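PDB 5ANZ: soluble lytic transglycosylase B3 from Pseudomonas aeruginosa, which probably cleaves the glycan strands of peptidoglycan as a lytic transglycosylase in cell-wall turnover, and holds a calcium ion. Local coordinates for residues 126-132 and 236-242; 215-220 and 232-237. All coordinates share one frame; numbering follows the deposited sequence.

Interaction 1 of 2, residues 126-132 and 236-242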
# COMPACT_ATOMS: atom_id res chain seq x y z
N VAL A 126 10.50 -15.79 -13.55
CA VAL A 126 9.51 -14.72 -13.41
C VAL A 126 10.12 -13.36 -13.74
O VAL A 126 9.52 -12.58 -14.48
CB VAL A 126 8.93 -14.69 -11.98
CG1 VAL A 126 8.17 -13.39 -11.74
CG2 VAL A 126 8.04 -15.90 -11.74
N ASP A 127 11.30 -13.09 -13.17
CA ASP A 127 12.10 -11.89 -13.42
C ASP A 127 12.29 -11.70 -14.92
O ASP A 127 12.20 -10.59 -15.43
CB ASP A 127 13.47 -12.00 -12.69
CG ASP A 127 14.33 -10.73 -12.76
OD1 ASP A 127 14.55 -10.20 -13.87
OD2 ASP A 127 14.86 -10.31 -11.69
N ALA A 128 12.52 -12.81 -15.62
CA ALA A 128 12.78 -12.79 -17.05
C ALA A 128 11.52 -12.74 -17.91
O ALA A 128 11.50 -12.09 -18.95
CB ALA A 128 13.64 -13.99 -17.45
N ARG A 129 10.45 -13.42 -17.48
CA ARG A 129 9.22 -13.44 -18.28
C ARG A 129 8.42 -12.13 -18.18
O ARG A 129 7.80 -11.70 -19.16
CB ARG A 129 8.32 -14.61 -17.87
CG ARG A 129 6.91 -14.46 -18.39
CD ARG A 129 6.22 -15.78 -18.62
NE ARG A 129 5.04 -15.62 -19.48
CZ ARG A 129 4.16 -16.58 -19.75
NH1 ARG A 129 4.31 -17.78 -19.22
NH2 ARG A 129 3.12 -16.33 -20.54
N TYR A 130 8.44 -11.49 -17.02
CA TYR A 130 7.62 -10.30 -16.79
C TYR A 130 8.46 -9.03 -16.78
O TYR A 130 7.90 -7.94 -16.74
CB TYR A 130 6.84 -10.42 -15.48
CG TYR A 130 5.83 -11.55 -15.53
CD1 TYR A 130 4.60 -11.37 -16.14
CD2 TYR A 130 6.13 -12.80 -15.01
CE1 TYR A 130 3.69 -12.39 -16.22
CE2 TYR A 130 5.22 -13.84 -15.08
CZ TYR A 130 4.00 -13.63 -15.69
OH TYR A 130 3.08 -14.64 -15.79
N ALA A 131 9.78 -9.16 -16.86
CA ALA A 131 10.66 -8.01 -16.75
C ALA A 131 10.36 -7.24 -15.46
O ALA A 131 10.12 -6.01 -15.47
CB ALA A 131 10.53 -7.10 -17.95
N VAL A 132 10.39 -7.96 -14.35
CA VAL A 132 10.23 -7.36 -13.03
C VAL A 132 11.31 -7.91 -12.12
O VAL A 132 11.53 -9.12 -12.08
CB VAL A 132 8.85 -7.64 -12.41
CG1 VAL A 132 8.76 -7.05 -11.02
CG2 VAL A 132 7.74 -7.05 -13.31
N ALA A 236 4.55 -15.18 -9.62
CA ALA A 236 4.26 -14.73 -10.98
C ALA A 236 3.11 -13.74 -10.98
O ALA A 236 3.12 -12.78 -11.78
CB ALA A 236 3.94 -15.92 -11.86
N SER A 237 2.12 -13.96 -10.12
CA SER A 237 0.98 -13.06 -10.02
C SER A 237 1.43 -11.68 -9.55
O SER A 237 1.00 -10.66 -10.09
CB SER A 237 -0.09 -13.62 -9.07
OG SER A 237 -0.60 -14.84 -9.56
N THR A 238 2.30 -11.65 -8.55
CA THR A 238 2.81 -10.39 -8.03
C THR A 238 3.54 -9.63 -9.13
O THR A 238 3.35 -8.42 -9.29
CB THR A 238 3.75 -10.65 -6.86
OG1 THR A 238 3.02 -11.33 -5.83
CG2 THR A 238 4.31 -9.32 -6.30
N ALA A 239 4.37 -10.35 -9.88
CA ALA A 239 5.16 -9.73 -10.94
C ALA A 239 4.26 -9.21 -12.04
O ALA A 239 4.47 -8.13 -12.58
CB ALA A 239 6.17 -10.74 -11.51
N ASN A 240 3.26 -10.00 -12.40
CA ASN A 240 2.31 -9.59 -13.44
C ASN A 240 1.61 -8.27 -13.06
O ASN A 240 1.42 -7.37 -13.90
CB ASN A 240 1.29 -10.71 -13.66
CG ASN A 240 0.43 -10.47 -14.86
OD1 ASN A 240 0.92 -10.14 -15.93
ND2 ASN A 240 -0.88 -10.62 -14.70
N TYR A 241 1.23 -8.15 -11.80
CA TYR A 241 0.55 -6.94 -11.31
C TYR A 241 1.52 -5.75 -11.29
O TYR A 241 1.17 -4.64 -11.71
CB TYR A 241 -0.06 -7.19 -9.92
CG TYR A 241 -0.92 -6.06 -9.38
CD1 TYR A 241 -0.36 -4.98 -8.73
CD2 TYR A 241 -2.30 -6.09 -9.53
CE1 TYR A 241 -1.15 -3.95 -8.23
CE2 TYR A 241 -3.09 -5.07 -9.05
CZ TYR A 241 -2.52 -4.01 -8.40
OH TYR A 241 -3.32 -3.00 -7.91
N LEU A 242 2.75 -5.97 -10.84
CA LEU A 242 3.74 -4.89 -10.88
C LEU A 242 4.02 -4.43 -12.31
O LEU A 242 4.19 -3.23 -12.57
CB LEU A 242 5.05 -5.31 -10.22
CG LEU A 242 4.99 -5.35 -8.69
CD1 LEU A 242 6.29 -6.00 -8.16
CD2 LEU A 242 4.79 -3.94 -8.07
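Val126 opens the contact with both of its methyl groups turned onto helix 231-244. With chi1 at 167°, CG1 stands trans to the backbone nitrogen and is driven against the methyl of Ala239: Val126 CG1 lies 3.3 Å from Ala239 CB, tighter than usual for two carbons. The other branch falls one turn earlier, Val126 CG2 being 4.0 Å from Ala236 CA.

One turn on, Tyr130 lays its ring along the partner helix. Ala236 O and Asn240 N, which are bonded to each other within their helix, lie over one face near the rim, while Arg129 CG covers the opposite face. Tyr130 CE2 comes within 4.0 Å of Ala236 CB. Near one corner of the ring, and obliquely to it, Asn240 OD1 lies 3.6 Å from Tyr130 CE1, the amide and ring planes standing 58° apart. The amide nitrogen is committed elsewhere, to Tyr215 O, which helps to set how the Asn240 amide is turned.

Ala131 then takes a positive phi and breaks the helical path, so that Val132 returns to the same partner helix. Val132 CG2 meets the backbone at Ala239 O (3.5 Å), whereas Val132 CG1 reaches Leu242 CD1 at 3.9 Å, the two side chains crossing at roughly a right angle. Ala239 is therefore met by all three residues, Val126, Tyr130 and Val132.

No hydrogen bond links the segments; the evidence is of apolar packing between short helical axes 9.8 Å apart at a crossing angle of -33°. Val137 of helix 134-145 also touches Val132 and Ala239. Helix packing over small alanines such as this belongs to the helical core of the lysozyme-like SLT domain, and Leu242 carries it to the neighbourhood of Tyr326, seen to bind N-acetyl-D-glucosamine in another structure of this protein.

Interaction 2 of 2, residues 215-220 and 232-237. With CA (calcium ion), chain B.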
# COMPACT_ATOMS: atom_id res chain seq x y z
N TYR A 215 -5.41 -10.25 -12.71
CA TYR A 215 -3.94 -10.31 -12.74
C TYR A 215 -3.29 -11.58 -12.20
O TYR A 215 -2.10 -11.77 -12.40
CB TYR A 215 -3.35 -9.12 -11.97
CG TYR A 215 -3.75 -7.81 -12.58
CD1 TYR A 215 -3.09 -7.33 -13.71
CD2 TYR A 215 -4.79 -7.05 -12.05
CE1 TYR A 215 -3.47 -6.12 -14.30
CE2 TYR A 215 -5.16 -5.85 -12.63
CZ TYR A 215 -4.49 -5.39 -13.74
OH TYR A 215 -4.88 -4.20 -14.31
N ALA A 216 -4.04 -12.44 -11.52
CA ALA A 216 -3.42 -13.68 -11.09
C ALA A 216 -2.99 -14.54 -12.28
O ALA A 216 -3.59 -14.50 -13.38
CB ALA A 216 -4.36 -14.47 -10.18
N VAL A 217 -1.93 -15.30 -12.05
CA VAL A 217 -1.26 -16.11 -13.05
C VAL A 217 -1.19 -17.57 -12.64
O VAL A 217 -0.98 -17.85 -11.46
CB VAL A 217 0.18 -15.59 -13.26
CG1 VAL A 217 0.99 -16.54 -14.11
CG2 VAL A 217 0.15 -14.18 -13.86
N ASP A 218 -1.35 -18.48 -13.60
CA ASP A 218 -1.03 -19.89 -13.38
C ASP A 218 0.38 -20.18 -13.88
O ASP A 218 0.59 -20.43 -15.08
CB ASP A 218 -2.05 -20.79 -14.10
CG ASP A 218 -1.72 -22.26 -13.98
OD1 ASP A 218 -0.92 -22.63 -13.09
OD2 ASP A 218 -2.26 -23.06 -14.78
N PHE A 219 1.35 -20.13 -12.96
CA PHE A 219 2.75 -20.26 -13.32
C PHE A 219 3.10 -21.65 -13.81
O PHE A 219 3.82 -21.80 -14.78
CB PHE A 219 3.65 -19.90 -12.13
CG PHE A 219 5.12 -20.04 -12.42
CD1 PHE A 219 5.77 -19.09 -13.19
CD2 PHE A 219 5.85 -21.11 -11.92
CE1 PHE A 219 7.12 -19.21 -13.48
CE2 PHE A 219 7.20 -21.23 -12.20
CZ PHE A 219 7.84 -20.28 -12.97
N ASP A 220 2.60 -22.67 -13.13
CA ASP A 220 3.04 -24.04 -13.41
C ASP A 220 2.18 -24.76 -14.45
O ASP A 220 2.58 -25.80 -14.96
CB ASP A 220 3.09 -24.85 -12.12
CG ASP A 220 1.72 -25.06 -11.51
OD1 ASP A 220 1.11 -24.07 -11.06
OD2 ASP A 220 1.24 -26.21 -11.49
N GLY A 232 5.00 -20.39 -6.87
CA GLY A 232 5.16 -20.03 -8.27
C GLY A 232 4.02 -19.14 -8.75
O GLY A 232 4.26 -18.06 -9.29
N ASP A 233 2.79 -19.59 -8.55
CA ASP A 233 1.63 -18.78 -8.94
C ASP A 233 1.63 -17.44 -8.22
O ASP A 233 1.35 -16.40 -8.80
CB ASP A 233 0.31 -19.49 -8.63
CG ASP A 233 0.07 -20.76 -9.47
OD1 ASP A 233 0.83 -21.08 -10.43
OD2 ASP A 233 -0.93 -21.43 -9.15
N ALA A 234 1.95 -17.46 -6.93
CA ALA A 234 1.95 -16.22 -6.16
C ALA A 234 2.99 -15.23 -6.67
O ALA A 234 2.68 -14.05 -6.85
CB ALA A 234 2.22 -16.51 -4.67
N LEU A 235 4.21 -15.71 -6.88
CA LEU A 235 5.29 -14.83 -7.32
C LEU A 235 5.02 -14.31 -8.74
O LEU A 235 5.23 -13.13 -9.01
CB LEU A 235 6.64 -15.57 -7.24
CG LEU A 235 7.07 -15.95 -5.81
CD1 LEU A 235 8.29 -16.91 -5.81
CD2 LEU A 235 7.34 -14.69 -4.98
N ALA A 236 4.55 -15.18 -9.62
CA ALA A 236 4.26 -14.73 -10.98
C ALA A 236 3.11 -13.74 -10.98
O ALA A 236 3.12 -12.78 -11.78
CB ALA A 236 3.94 -15.92 -11.86
N SER A 237 2.12 -13.96 -10.12
CA SER A 237 0.98 -13.06 -10.02
C SER A 237 1.43 -11.68 -9.55
O SER A 237 1.00 -10.66 -10.09
CB SER A 237 -0.09 -13.62 -9.07
OG SER A 237 -0.60 -14.84 -9.56
CA CA B . -1.02 -23.15 -10.80
O HOH W 1 -1.25 -24.43 -8.83
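The Phe219 ring meets helix 231-244 obliquely, with Gly232 O and Ala236 CB as neighbours; Phe219 CD1 is 3.9 Å from Ala236 CB, and Phe219 CB is 3.4 Å from Gly232 O. Of the carboxylates, that of Asp233 is approached from above its plane by Phe219 N, which donates a bent hydrogen bond to Asp233 OD1 (2.8 Å). Asp218 runs alongside Asp233 with the carboxylate planes 88° apart, whereas Asp220 meets it with planes only 28° apart.

All three converge on calcium. Asp218 OD1 binds it at 2.4 Å and Asp220 OD1 at 2.3 Å. Asp233 offers both oxygens, OD2 at 2.4 Å from the calcium and OD1 at a longer 2.8 Å. A water, Asp222 OD1 and Lys224 O complete the seven ligand atoms. The second oxygen of Asp218 is held by Gly223 N.

Farther along, Ser237 ties the start of the loop to the helix. Val217 N donates to Ser237 OG over 2.9 Å at 161°, and the hydroxyl in turn donates a hydrogen bond to Asp233 O, reaching it from the opposite face to Ser237 N. Between the two polar points, Val217 CG1 packs on Ala236 CB.

The alternating aspartates and bidentate Asp233 resemble an EF-hand calcium loop, as in the related Slt35. The chemistry implies that calcium probably offsets much of the charge of the three carboxylates, helped by backbone N-H groups, and joins loop to helix, while Asp233 OD1 serves metal and backbone at once.

Both interactions use helix 231-244 and share Ala236 and Ser237, with centres about 9 Å apart, and interaction 2 is nested in the chain loop that interaction 1 closes. Interaction 1 is the buried one, helix on helix, without a hydrogen bond across it and largely apolar; interaction 2 is partly buried, and it buries a similar area but adds calcium ligands and backbone-to-side-chain hydrogen bonds toward the surface. They meet directly: Asn240 CB is 3.7 Å from Val217 CG2, and Tyr130 OH packs 3.3 Å from Val217 CG1. The calcium loop thus lies against helix 120-130 as well, where Phe219 touches Val126.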